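Local atomic coordinates of arylesterase (Sulfolobus solfataricus, PDB entry 5L2P), a protein that hydrolyses a broad range of aromatic esters, p-nitrophenyl fatty acid esters and organophosphates such as paraoxon. Residues I20-Y25 with V210-K215; R65-I70 with T93-S98. All coordinates share one frame; numbering follows the deposited sequence.

In the fold
The two contacts lie about 29 Å apart between centres, with some 13 Å between their nearest atoms, and share no residue. Contact 1 ties the loop between helices 5-17 and 27-39 to the start of helix 212-217, at the surface; contact 2 is buried and sets strand 61-68 of the mixed central sheet against the start of helix 95-105. Along the chain, both segments of contact 2 fall within the 184 residues that separate the two segments of contact 1. One contact thus fastens a helix to the sheet of the alpha/beta hydrolase fold, while the other joins an N-terminal loop to the start of helix 212-217; neither includes a catalytic residue (Ser156, Asp251, His281).

Contact 1: residues I20-Y25 with V210-K215; sequences IDFTKY and VDYGVK
Phe22 and Tyr212 reach toward each other from opposite directions and meet ring to ring, the one pair of side chains that joins residues 20-25 to residues 210-215. The rings form an offset edge-to-face pair: the edge of Phe22 is turned toward the face of Tyr212, with centroids 5.5 Å apart and planes inclined at 70°. The closest approach is between Phe22 CZ and Tyr212 CE2, at 3.7 Å. Because of the offset, Phe22 CE1 also comes within 3.9 Å of the hydroxyl oxygen, Tyr212 OH. The first torsions carry both rings into the space between the backbones. In Tyr212, CG is anti to the backbone N (chi1 -179°), which extends the ring from the first turn of helix 212-217; in Phe22, CG is instead anti to the carbonyl carbon (chi1 -57°). Helix 27-39 lies next to the pair, with Phe22 touching Ile30 and Tyr212 touching Phe27. The contact thus links the N-terminal region to helix 212-217, consistent with the helical cap of GDXG-family esterases. Both rings are exposed, and the two segments bury just 77 Å² between them. The chemistry is that of a small aromatic surface contact, resting on dispersion and on the weak electrostatic attraction between ring-edge hydrogens and a pi face, with no charge or directed polar bond between the segments to fix it further.

Contact 2: residues R65-I70 with T93-S98; sequences RIYSPI and TEDAIS
Tyr67 lies against the first turn of helix 95-105, held by its hydroxyl and by one ring face. Its OH donates a hydrogen bond of 2.6 Å to Asp95 OD1, which lies at the ring edge; relative to the carboxylate, the donor stands 43° out of its plane. Asp95 CG is anti to the backbone N (chi1 -178°), and this swings the carboxylate to the phenol. Ser98, its hydroxyl engaged by His80 ND1, packs over the ring face in a CH-pi contact, its CB 3.6 Å from the Tyr67 ring centroid and displaced toward the rim. Replacing Tyr67 by alanine would remove ring and hydroxyl together and is likely to leave Asp95 OD1 without this donor and a gap beneath Ser98 CB. The partly exposed side, at Arg65, is looser. Its NE stays 3.8 Å from Asp95 OD1 in a long salt bridge; the oxygen sits off the plane of the guanidinium, so the attraction is between charges without a directed bond. The guanidinium makes its stronger bridges to Asp52 and Glu92, while Asp95 OD2 pairs with Arg99. Strand 61-68 runs between strands 49-56 and 108-112; the backbone of Tyr67 pairs with Val109 while the Tyr67 side chain packs on Arg99 and Ser102, seating helix 95-105 against this part of the sheet.

Contact 1: residues I20-Y25 with V210-K215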
ATOM      1  N   ILE A  20       1.906   7.463  30.547  1.00 74.63           N
ATOM      2  CA  ILE A  20       2.239   6.058  30.747  1.00 77.90           C
ATOM      3  C   ILE A  20       3.727   5.892  31.050  1.00 84.91           C
ATOM      4  O   ILE A  20       4.543   5.881  30.137  1.00 84.67           O
ATOM      5  CB  ILE A  20       1.845   5.166  29.547  1.00 74.53           C
ATOM      6  CG1 ILE A  20       0.344   5.304  29.253  1.00 73.39           C
ATOM      7  CG2 ILE A  20       2.166   3.710  29.853  1.00 76.88           C
ATOM      8  CD1 ILE A  20      -0.166   4.536  28.054  1.00 70.69           C
ATOM      9  N   ASP A  21       4.078   5.780  32.334  1.00 86.08           N
ATOM     10  CA  ASP A  21       5.387   5.274  32.689  1.00 90.26           C
ATOM     11  C   ASP A  21       5.334   4.676  34.066  1.00 89.95           C
ATOM     12  O   ASP A  21       4.815   5.273  35.003  1.00 86.09           O
ATOM     13  CB  ASP A  21       6.479   6.339  32.598  1.00 95.37           C
ATOM     14  CG  ASP A  21       6.215   7.533  33.489  1.00 99.35           C
ATOM     15  OD1 ASP A  21       5.011   7.874  33.666  1.00103.06           O
ATOM     16  OD2 ASP A  21       7.211   8.130  33.973  1.00 97.72           O
ATOM     17  N   PHE A  22       5.881   3.472  34.163  1.00 90.78           N
ATOM     18  CA  PHE A  22       5.847   2.690  35.379  1.00 90.35           C
ATOM     19  C   PHE A  22       6.998   3.054  36.341  1.00 93.25           C
ATOM     20  O   PHE A  22       7.053   2.548  37.451  1.00 89.00           O
ATOM     21  CB  PHE A  22       5.834   1.208  35.007  1.00 89.86           C
ATOM     22  CG  PHE A  22       4.679   0.818  34.110  1.00 89.66           C
ATOM     23  CD1 PHE A  22       3.440   0.478  34.651  1.00 87.62           C
ATOM     24  CD2 PHE A  22       4.827   0.792  32.717  1.00 90.73           C
ATOM     25  CE1 PHE A  22       2.377   0.105  33.822  1.00 85.80           C
ATOM     26  CE2 PHE A  22       3.770   0.436  31.886  1.00 87.19           C
ATOM     27  CZ  PHE A  22       2.542   0.081  32.438  1.00 86.57           C
ATOM     28  N   THR A  23       7.897   3.949  35.914  1.00 97.73           N
ATOM     29  CA  THR A  23       8.910   4.551  36.796  1.00102.64           C
ATOM     30  C   THR A  23       8.285   5.411  37.902  1.00105.37           C
ATOM     31  O   THR A  23       8.700   5.348  39.057  1.00106.71           O
ATOM     32  CB  THR A  23       9.869   5.480  36.010  1.00103.82           C
ATOM     33  OG1 THR A  23      10.339   4.811  34.837  1.00106.95           O
ATOM     34  CG2 THR A  23      11.063   5.916  36.878  1.00105.17           C
ATOM     35  N   LYS A  24       7.292   6.219  37.537  1.00105.87           N
ATOM     36  CA  LYS A  24       6.685   7.178  38.446  1.00104.38           C
ATOM     37  C   LYS A  24       5.392   6.627  39.030  1.00100.14           C
ATOM     38  O   LYS A  24       5.212   6.612  40.233  1.00107.07           O
ATOM     39  CB  LYS A  24       6.437   8.505  37.707  1.00105.31           C
ATOM     40  CG  LYS A  24       5.710   9.572  38.507  1.00107.88           C
ATOM     41  CD  LYS A  24       6.535  10.008  39.724  1.00110.23           C
ATOM     42  CE  LYS A  24       5.793  11.012  40.590  1.00108.67           C
ATOM     43  NZ  LYS A  24       6.693  11.588  41.618  1.00109.08           N
ATOM     44  N   TYR A  25       4.505   6.155  38.172  1.00 97.73           N
ATOM     45  CA  TYR A  25       3.146   5.808  38.567  1.00 95.08           C
ATOM     46  C   TYR A  25       2.938   4.301  38.670  1.00 91.82           C
ATOM     47  O   TYR A  25       3.583   3.523  37.983  1.00 95.92           O
ATOM     48  CB  TYR A  25       2.157   6.376  37.543  1.00 94.55           C
ATOM     49  CG  TYR A  25       2.283   7.872  37.333  1.00 98.48           C
ATOM     50  CD1 TYR A  25       2.015   8.773  38.378  1.00102.07           C
ATOM     51  CD2 TYR A  25       2.655   8.392  36.095  1.00 98.55           C
ATOM     52  CE1 TYR A  25       2.122  10.148  38.192  1.00103.48           C
ATOM     53  CE2 TYR A  25       2.764   9.757  35.898  1.00103.00           C
ATOM     54  CZ  TYR A  25       2.499  10.633  36.945  1.00106.58           C
ATOM     55  OH  TYR A  25       2.611  11.990  36.744  1.00107.69           O
ATOM     56  N   VAL A 210       4.536  -9.901  21.255  1.00 57.26           N
ATOM     57  CA  VAL A 210       3.314  -9.878  22.073  1.00 56.95           C
ATOM     58  C   VAL A 210       3.316  -8.602  22.932  1.00 61.44           C
ATOM     59  O   VAL A 210       4.168  -8.440  23.801  1.00 63.42           O
ATOM     60  CB  VAL A 210       3.218 -11.116  22.997  1.00 57.75           C
ATOM     61  CG1 VAL A 210       1.859 -11.187  23.650  1.00 57.93           C
ATOM     62  CG2 VAL A 210       3.456 -12.402  22.224  1.00 58.52           C
ATOM     63  N   ASP A 211       2.361  -7.698  22.721  1.00 64.57           N
ATOM     64  CA  ASP A 211       2.360  -6.449  23.474  1.00 67.39           C
ATOM     65  C   ASP A 211       1.791  -6.621  24.889  1.00 71.24           C
ATOM     66  O   ASP A 211       1.247  -7.679  25.259  1.00 65.38           O
ATOM     67  CB  ASP A 211       1.665  -5.305  22.743  1.00 68.80           C
ATOM     68  CG  ASP A 211       0.155  -5.397  22.804  1.00 71.17           C
ATOM     69  OD1 ASP A 211      -0.388  -6.500  22.579  1.00 70.85           O
ATOM     70  OD2 ASP A 211      -0.480  -4.366  23.105  1.00 76.23           O
ATOM     71  N   TYR A 212       1.971  -5.550  25.666  1.00 73.37           N
ATOM     72  CA  TYR A 212       1.656  -5.517  27.080  1.00 75.78           C
ATOM     73  C   TYR A 212       0.194  -5.833  27.343  1.00 71.07           C
ATOM     74  O   TYR A 212      -0.110  -6.580  28.278  1.00 73.24           O
ATOM     75  CB  TYR A 212       1.995  -4.136  27.638  1.00 81.70           C
ATOM     76  CG  TYR A 212       1.733  -3.967  29.102  1.00 90.36           C
ATOM     77  CD1 TYR A 212       2.309  -4.830  30.021  1.00 96.50           C
ATOM     78  CD2 TYR A 212       0.919  -2.930  29.579  1.00 94.71           C
ATOM     79  CE1 TYR A 212       2.082  -4.682  31.385  1.00101.95           C
ATOM     80  CE2 TYR A 212       0.697  -2.759  30.948  1.00 99.37           C
ATOM     81  CZ  TYR A 212       1.268  -3.649  31.846  1.00104.08           C
ATOM     82  OH  TYR A 212       1.065  -3.523  33.215  1.00114.69           O
ATOM     83  N   GLY A 213      -0.701  -5.266  26.538  1.00 67.25           N
ATOM     84  CA  GLY A 213      -2.123  -5.442  26.772  1.00 62.95           C
ATOM     85  C   GLY A 213      -2.581  -6.870  26.599  1.00 61.20           C
ATOM     86  O   GLY A 213      -3.385  -7.356  27.369  1.00 58.85           O
ATOM     87  N   VAL A 214      -2.063  -7.544  25.570  1.00 61.59           N
ATOM     88  CA  VAL A 214      -2.389  -8.944  25.303  1.00 56.96           C
ATOM     89  C   VAL A 214      -1.850  -9.844  26.420  1.00 56.05           C
ATOM     90  O   VAL A 214      -2.555 -10.690  26.890  1.00 53.70           O
ATOM     91  CB  VAL A 214      -1.823  -9.388  23.920  1.00 57.14           C
ATOM     92  CG1 VAL A 214      -2.036 -10.881  23.664  1.00 56.58           C
ATOM     93  CG2 VAL A 214      -2.479  -8.595  22.801  1.00 54.68           C
ATOM     94  N   LYS A 215      -0.605  -9.657  26.836  1.00 59.69           N
ATOM     95  CA  LYS A 215      -0.009 -10.447  27.926  1.00 63.99           C
ATOM     96  C   LYS A 215      -0.815 -10.376  29.224  1.00 64.35           C
ATOM     97  O   LYS A 215      -0.887 -11.349  29.970  1.00 63.15           O
ATOM     98  CB  LYS A 215       1.406  -9.970  28.240  1.00 70.80           C
ATOM     99  CG  LYS A 215       2.463 -10.400  27.248  1.00 77.15           C
ATOM    100  CD  LYS A 215       3.813  -9.834  27.661  1.00 85.71           C
ATOM    101  CE  LYS A 215       4.912 -10.182  26.655  1.00 89.77           C
ATOM    102  NZ  LYS A 215       5.459 -11.555  26.878  1.00 90.78           N
TER

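Contact 2: residues R65-I70 with T93-S98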
ATOM      1  N   ARG A  65     -25.385   0.831  31.906  1.00 50.66           N
ATOM      2  CA  ARG A  65     -26.092   2.097  31.812  1.00 49.40           C
ATOM      3  C   ARG A  65     -27.012   2.017  30.586  1.00 49.98           C
ATOM      4  O   ARG A  65     -26.579   1.695  29.493  1.00 48.03           O
ATOM      5  CB  ARG A  65     -25.119   3.251  31.672  1.00 50.87           C
ATOM      6  CG  ARG A  65     -25.795   4.629  31.829  1.00 52.94           C
ATOM      7  CD  ARG A  65     -24.841   5.828  31.650  1.00 53.95           C
ATOM      8  NE  ARG A  65     -23.690   5.847  32.536  1.00 55.97           N
ATOM      9  CZ  ARG A  65     -23.682   6.362  33.743  1.00 59.94           C
ATOM     10  NH1 ARG A  65     -24.776   6.921  34.230  1.00 64.85           N
ATOM     11  NH2 ARG A  65     -22.574   6.317  34.458  1.00 60.33           N
ATOM     12  N   ILE A  66     -28.290   2.311  30.789  1.00 50.66           N
ATOM     13  CA  ILE A  66     -29.274   2.346  29.724  1.00 50.34           C
ATOM     14  C   ILE A  66     -29.498   3.788  29.275  1.00 50.43           C
ATOM     15  O   ILE A  66     -29.869   4.644  30.109  1.00 47.17           O
ATOM     16  CB  ILE A  66     -30.664   1.850  30.168  1.00 52.48           C
ATOM     17  CG1 ILE A  66     -30.598   0.613  31.088  1.00 54.85           C
ATOM     18  CG2 ILE A  66     -31.532   1.583  28.941  1.00 51.48           C
ATOM     19  CD1 ILE A  66     -29.659  -0.490  30.595  1.00 57.02           C
ATOM     20  N   TYR A  67     -29.293   4.036  27.962  1.00 51.00           N
ATOM     21  CA  TYR A  67     -29.524   5.363  27.383  1.00 51.78           C
ATOM     22  C   TYR A  67     -30.807   5.382  26.597  1.00 51.90           C
ATOM     23  O   TYR A  67     -30.996   4.550  25.744  1.00 53.51           O
ATOM     24  CB  TYR A  67     -28.390   5.760  26.468  1.00 51.05           C
ATOM     25  CG  TYR A  67     -27.032   5.819  27.108  1.00 51.55           C
ATOM     26  CD1 TYR A  67     -26.295   4.669  27.363  1.00 53.61           C
ATOM     27  CD2 TYR A  67     -26.464   7.012  27.432  1.00 51.17           C
ATOM     28  CE1 TYR A  67     -25.030   4.743  27.948  1.00 52.46           C
ATOM     29  CE2 TYR A  67     -25.227   7.089  28.039  1.00 51.59           C
ATOM     30  CZ  TYR A  67     -24.514   5.950  28.278  1.00 51.35           C
ATOM     31  OH  TYR A  67     -23.257   5.997  28.807  1.00 52.35           O
ATOM     32  N   SER A  68     -31.679   6.346  26.879  1.00 52.67           N
ATOM     33  CA  SER A  68     -32.859   6.568  26.072  1.00 53.55           C
ATOM     34  C   SER A  68     -32.651   7.814  25.247  1.00 54.04           C
ATOM     35  O   SER A  68     -32.228   8.814  25.791  1.00 52.59           O
ATOM     36  CB  SER A  68     -34.073   6.782  26.944  1.00 56.46           C
ATOM     37  OG  SER A  68     -34.251   5.710  27.819  1.00 59.89           O
ATOM     38  N   PRO A  69     -32.947   7.754  23.927  1.00 54.06           N
ATOM     39  CA  PRO A  69     -32.658   8.884  23.051  1.00 54.98           C
ATOM     40  C   PRO A  69     -33.579  10.071  23.284  1.00 58.09           C
ATOM     41  O   PRO A  69     -34.608   9.933  23.911  1.00 60.88           O
ATOM     42  CB  PRO A  69     -32.875   8.297  21.647  1.00 54.02           C
ATOM     43  CG  PRO A  69     -33.896   7.255  21.845  1.00 53.45           C
ATOM     44  CD  PRO A  69     -33.580   6.651  23.187  1.00 52.76           C
ATOM     45  N   ILE A  70     -33.185  11.234  22.787  1.00 60.48           N
ATOM     46  CA  ILE A  70     -34.017  12.429  22.809  1.00 63.04           C
ATOM     47  C   ILE A  70     -35.332  12.154  22.104  1.00 64.29           C
ATOM     48  O   ILE A  70     -36.386  12.526  22.591  1.00 62.99           O
ATOM     49  CB  ILE A  70     -33.322  13.626  22.091  1.00 64.78           C
ATOM     50  CG1 ILE A  70     -32.110  14.113  22.880  1.00 66.07           C
ATOM     51  CG2 ILE A  70     -34.267  14.798  21.915  1.00 66.75           C
ATOM     52  CD1 ILE A  70     -32.438  14.796  24.206  1.00 68.47           C
ATOM     53  N   THR A  93     -15.960   6.357  30.177  1.00 63.52           N
ATOM     54  CA  THR A  93     -14.959   6.758  29.173  1.00 65.49           C
ATOM     55  C   THR A  93     -15.534   6.863  27.754  1.00 64.68           C
ATOM     56  O   THR A  93     -15.056   7.676  26.970  1.00 70.58           O
ATOM     57  CB  THR A  93     -13.751   5.797  29.146  1.00 64.20           C
ATOM     58  OG1 THR A  93     -14.198   4.488  28.787  1.00 60.34           O
ATOM     59  CG2 THR A  93     -13.041   5.787  30.503  1.00 66.14           C
ATOM     60  N   GLU A  94     -16.540   6.051  27.451  1.00 61.70           N
ATOM     61  CA  GLU A  94     -17.235   6.133  26.193  1.00 62.63           C
ATOM     62  C   GLU A  94     -18.700   6.566  26.343  1.00 59.13           C
ATOM     63  O   GLU A  94     -19.543   6.295  25.481  1.00 63.06           O
ATOM     64  CB  GLU A  94     -17.107   4.784  25.457  1.00 69.79           C
ATOM     65  CG  GLU A  94     -15.704   4.597  24.896  1.00 73.32           C
ATOM     66  CD  GLU A  94     -15.513   3.321  24.085  1.00 74.52           C
ATOM     67  OE1 GLU A  94     -16.496   2.785  23.504  1.00 81.23           O
ATOM     68  OE2 GLU A  94     -14.354   2.846  24.031  1.00 72.30           O
ATOM     69  N   ASP A  95     -19.003   7.277  27.423  1.00 56.84           N
ATOM     70  CA  ASP A  95     -20.357   7.809  27.665  1.00 51.12           C
ATOM     71  C   ASP A  95     -20.815   8.739  26.542  1.00 49.01           C
ATOM     72  O   ASP A  95     -21.949   8.668  26.088  1.00 47.59           O
ATOM     73  CB  ASP A  95     -20.370   8.520  29.016  1.00 51.06           C
ATOM     74  CG  ASP A  95     -21.753   9.062  29.389  1.00 51.74           C
ATOM     75  OD1 ASP A  95     -22.598   8.312  29.907  1.00 51.96           O
ATOM     76  OD2 ASP A  95     -22.007  10.260  29.160  1.00 51.89           O
ATOM     77  N   ALA A  96     -19.924   9.620  26.113  1.00 50.10           N
ATOM     78  CA  ALA A  96     -20.209  10.597  25.043  1.00 51.20           C
ATOM     79  C   ALA A  96     -20.526   9.914  23.700  1.00 48.99           C
ATOM     80  O   ALA A  96     -21.385  10.408  22.947  1.00 47.25           O
ATOM     81  CB  ALA A  96     -19.045  11.582  24.858  1.00 51.27           C
ATOM     82  N   ILE A  97     -19.855   8.790  23.435  1.00 47.81           N
ATOM     83  CA  ILE A  97     -20.156   7.995  22.249  1.00 48.48           C
ATOM     84  C   ILE A  97     -21.551   7.386  22.324  1.00 48.40           C
ATOM     85  O   ILE A  97     -22.297   7.422  21.326  1.00 47.63           O
ATOM     86  CB  ILE A  97     -19.137   6.894  21.983  1.00 47.61           C
ATOM     87  CG1 ILE A  97     -17.720   7.495  21.848  1.00 48.03           C
ATOM     88  CG2 ILE A  97     -19.486   6.155  20.693  1.00 47.52           C
ATOM     89  CD1 ILE A  97     -17.565   8.647  20.855  1.00 48.63           C
ATOM     90  N   SER A  98     -21.893   6.837  23.497  1.00 47.97           N
ATOM     91  CA  SER A  98     -23.182   6.187  23.680  1.00 46.55           C
ATOM     92  C   SER A  98     -24.323   7.150  23.467  1.00 47.10           C
ATOM     93  O   SER A  98     -25.345   6.772  22.918  1.00 48.48           O
ATOM     94  CB  SER A  98     -23.290   5.583  25.068  1.00 47.51           C
ATOM     95  OG  SER A  98     -22.189   4.733  25.373  1.00 47.13           O
TER